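Local coordinates for protein diaminopimelate decarboxylase (Aquifex aeolicus, PDB 2P3E) that probably catalyses the pyridoxal-phosphate-dependent decarboxylation of meso-diaminopimelate to L-lysine, the last step of lysine biosynthesis by the diaminopimelate pathway, at residues P214-V219 against K266-N271. Sequence-based numbering, arbitrary orientation.
Sequences PYREAV and KDLLEN
Leu-268 reaches across to helix 214-231 and lays one methyl against both Arg-216 and Val-219. Its CB heads toward helix 214-231. With CG anti to the backbone N (chi1 -158°), Leu-268 CG is carried to 4.1 Å from Val-219 CG1. Leu-268 CD2 goes furthest, to 3.8 Å from Val-219 CG1. The same Leu-268 CD2 lies 3.3 Å from the backbone O of Arg-216, and the CG methylene of Arg-216 passes at 4.3 Å from it. These are the neighbouring outer helices 214-231 and 258-269 of the pyridoxal-binding TIM barrel, each following a parallel barrel strand, and no hydrogen bond links the two segments. From the Val-219 side, Val-219 CG1 also takes the CD2 of Leu-269 at 3.9 Å, the two side chains meeting at about a right angle, so one methyl serves both leucines. Val-219 is buried and also touches Leu-265, one turn before Leu-269 on helix 258-269, while the guanidinium of Arg-216 turns to a salt bridge with Glu-220. Asn-271 folds back on the chain: its ND2 donates to Leu-268 O at 2.9 Å, and its backbone N reaches that oxygen from the same face of the carbonyl plane.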
ATOM      1  N   PRO B 214     -11.172  26.720  11.359  1.00 20.76           N
ATOM      2  CA  PRO B 214     -11.255  25.843  12.546  1.00 21.02           C
ATOM      3  C   PRO B 214     -10.061  25.896  13.484  1.00 20.81           C
ATOM      4  O   PRO B 214     -10.199  25.541  14.655  1.00 21.40           O
ATOM      5  CB  PRO B 214     -11.358  24.430  11.949  1.00 21.37           C
ATOM      6  CG  PRO B 214     -11.842  24.627  10.570  1.00 22.23           C
ATOM      7  CD  PRO B 214     -11.297  25.948  10.109  1.00 20.43           C
ATOM      8  N   TYR B 215      -8.901  26.330  12.997  1.00 20.57           N
ATOM      9  CA  TYR B 215      -7.741  26.449  13.873  1.00 19.99           C
ATOM     10  C   TYR B 215      -7.977  27.427  15.029  1.00 20.43           C
ATOM     11  O   TYR B 215      -7.458  27.220  16.119  1.00 20.15           O
ATOM     12  CB  TYR B 215      -6.497  26.848  13.092  1.00 20.48           C
ATOM     13  CG  TYR B 215      -5.832  25.689  12.343  1.00 20.38           C
ATOM     14  CD1 TYR B 215      -4.930  24.820  12.998  1.00 20.46           C
ATOM     15  CD2 TYR B 215      -6.080  25.491  10.996  1.00 18.43           C
ATOM     16  CE1 TYR B 215      -4.303  23.746  12.294  1.00 21.26           C
ATOM     17  CE2 TYR B 215      -5.474  24.446  10.284  1.00 20.95           C
ATOM     18  CZ  TYR B 215      -4.593  23.572  10.933  1.00 22.10           C
ATOM     19  OH  TYR B 215      -4.008  22.547  10.190  1.00 21.92           O
ATOM     20  N   ARG B 216      -8.739  28.493  14.791  1.00 20.55           N
ATOM     21  CA  ARG B 216      -8.966  29.485  15.842  1.00 21.08           C
ATOM     22  C   ARG B 216      -9.641  28.837  17.060  1.00 20.87           C
ATOM     23  O   ARG B 216      -9.077  28.870  18.145  1.00 20.53           O
ATOM     24  CB  ARG B 216      -9.753  30.706  15.337  1.00 21.29           C
ATOM     25  CG  ARG B 216      -9.554  31.951  16.224  1.00 23.00           C
ATOM     26  CD  ARG B 216     -10.772  32.901  16.240  1.00 26.25           C
ATOM     27  NE  ARG B 216     -11.969  32.228  16.736  1.00 28.55           N
ATOM     28  CZ  ARG B 216     -12.269  32.038  18.020  1.00 30.12           C
ATOM     29  NH1 ARG B 216     -11.474  32.489  18.996  1.00 29.83           N
ATOM     30  NH2 ARG B 216     -13.371  31.374  18.329  1.00 29.98           N
ATOM     31  N   GLU B 217     -10.809  28.215  16.861  1.00 20.94           N
ATOM     32  CA  GLU B 217     -11.563  27.599  17.961  1.00 21.75           C
ATOM     33  C   GLU B 217     -10.758  26.488  18.610  1.00 21.21           C
ATOM     34  O   GLU B 217     -10.737  26.368  19.835  1.00 20.65           O
ATOM     35  CB  GLU B 217     -12.932  27.050  17.505  1.00 22.30           C
ATOM     36  CG  GLU B 217     -13.764  26.439  18.672  1.00 25.15           C
ATOM     37  CD  GLU B 217     -15.124  25.882  18.243  1.00 27.34           C
ATOM     38  OE1 GLU B 217     -15.427  25.843  17.030  1.00 27.07           O
ATOM     39  OE2 GLU B 217     -15.898  25.472  19.148  1.00 31.61           O
ATOM     40  N   ALA B 218     -10.099  25.687  17.773  1.00 20.47           N
ATOM     41  CA  ALA B 218      -9.273  24.571  18.239  1.00 20.76           C
ATOM     42  C   ALA B 218      -8.194  25.051  19.187  1.00 20.23           C
ATOM     43  O   ALA B 218      -8.087  24.564  20.317  1.00 20.38           O
ATOM     44  CB  ALA B 218      -8.651  23.823  17.039  1.00 20.55           C
ATOM     45  N   VAL B 219      -7.391  26.005  18.721  1.00 19.76           N
ATOM     46  CA  VAL B 219      -6.310  26.573  19.524  1.00 19.52           C
ATOM     47  C   VAL B 219      -6.856  27.343  20.747  1.00 19.52           C
ATOM     48  O   VAL B 219      -6.236  27.335  21.807  1.00 19.35           O
ATOM     49  CB  VAL B 219      -5.334  27.441  18.646  1.00 19.56           C
ATOM     50  CG1 VAL B 219      -4.277  28.135  19.490  1.00 19.09           C
ATOM     51  CG2 VAL B 219      -4.658  26.559  17.568  1.00 18.91           C
ATOM     52  N   LYS B 266      -2.171  34.871  16.086  1.00 17.84           N
ATOM     53  CA  LYS B 266      -1.269  35.785  16.796  1.00 18.09           C
ATOM     54  C   LYS B 266      -1.849  36.219  18.146  1.00 18.22           C
ATOM     55  O   LYS B 266      -1.221  36.036  19.191  1.00 17.23           O
ATOM     56  CB  LYS B 266      -0.949  37.028  15.956  1.00 18.54           C
ATOM     57  CG  LYS B 266       0.079  37.950  16.633  1.00 21.54           C
ATOM     58  CD  LYS B 266       0.017  39.379  16.117  1.00 25.44           C
ATOM     59  CE  LYS B 266       1.129  40.230  16.771  1.00 27.52           C
ATOM     60  NZ  LYS B 266       1.434  41.408  15.923  1.00 30.84           N
ATOM     61  N   ASP B 267      -3.057  36.772  18.115  1.00 18.14           N
ATOM     62  CA  ASP B 267      -3.631  37.357  19.324  1.00 19.51           C
ATOM     63  C   ASP B 267      -3.934  36.279  20.366  1.00 19.29           C
ATOM     64  O   ASP B 267      -3.680  36.465  21.553  1.00 19.38           O
ATOM     65  CB  ASP B 267      -4.859  38.200  18.999  1.00 19.42           C
ATOM     66  CG  ASP B 267      -4.504  39.487  18.258  1.00 21.44           C
ATOM     67  OD1 ASP B 267      -3.313  39.817  18.099  1.00 21.92           O
ATOM     68  OD2 ASP B 267      -5.430  40.171  17.799  1.00 27.31           O
ATOM     69  N   LEU B 268      -4.443  35.145  19.897  1.00 19.88           N
ATOM     70  CA  LEU B 268      -4.676  33.990  20.739  1.00 20.23           C
ATOM     71  C   LEU B 268      -3.403  33.519  21.459  1.00 19.89           C
ATOM     72  O   LEU B 268      -3.435  33.265  22.662  1.00 19.54           O
ATOM     73  CB  LEU B 268      -5.284  32.873  19.891  1.00 20.81           C
ATOM     74  CG  LEU B 268      -6.090  31.729  20.482  1.00 23.31           C
ATOM     75  CD1 LEU B 268      -7.123  32.199  21.527  1.00 25.59           C
ATOM     76  CD2 LEU B 268      -6.786  30.978  19.338  1.00 22.70           C
ATOM     77  N   LEU B 269      -2.287  33.430  20.730  1.00 19.86           N
ATOM     78  CA  LEU B 269      -1.022  32.933  21.291  1.00 20.45           C
ATOM     79  C   LEU B 269      -0.288  33.961  22.151  1.00 21.39           C
ATOM     80  O   LEU B 269       0.629  33.613  22.907  1.00 21.33           O
ATOM     81  CB  LEU B 269      -0.094  32.390  20.193  1.00 20.47           C
ATOM     82  CG  LEU B 269      -0.624  31.206  19.369  1.00 20.19           C
ATOM     83  CD1 LEU B 269       0.315  30.843  18.228  1.00 21.18           C
ATOM     84  CD2 LEU B 269      -0.939  29.982  20.253  1.00 20.88           C
ATOM     85  N   GLU B 270      -0.679  35.227  22.048  1.00 21.88           N
ATOM     86  CA  GLU B 270      -0.140  36.231  22.960  1.00 22.38           C
ATOM     87  C   GLU B 270      -0.507  35.923  24.422  1.00 22.26           C
ATOM     88  O   GLU B 270       0.181  36.380  25.339  1.00 22.80           O
ATOM     89  CB  GLU B 270      -0.548  37.646  22.534  1.00 22.59           C
ATOM     90  CG  GLU B 270       0.034  38.773  23.388  1.00 26.58           C
ATOM     91  CD  GLU B 270       1.557  38.666  23.675  1.00 30.20           C
ATOM     92  OE1 GLU B 270       2.356  38.405  22.745  1.00 31.05           O
ATOM     93  OE2 GLU B 270       1.950  38.868  24.850  1.00 29.77           O
ATOM     94  N   ASN B 271      -1.542  35.108  24.633  1.00 21.42           N
ATOM     95  CA  ASN B 271      -1.966  34.711  25.976  1.00 21.48           C
ATOM     96  C   ASN B 271      -1.026  33.718  26.659  1.00 22.20           C
ATOM     97  O   ASN B 271      -1.159  33.466  27.851  1.00 21.90           O
ATOM     98  CB  ASN B 271      -3.362  34.088  25.933  1.00 21.07           C
ATOM     99  CG  ASN B 271      -4.445  35.091  25.557  1.00 20.22           C
ATOM    100  OD1 ASN B 271      -4.691  36.058  26.280  1.00 19.25           O
ATOM    101  ND2 ASN B 271      -5.109  34.849  24.435  1.00 17.97           N
TER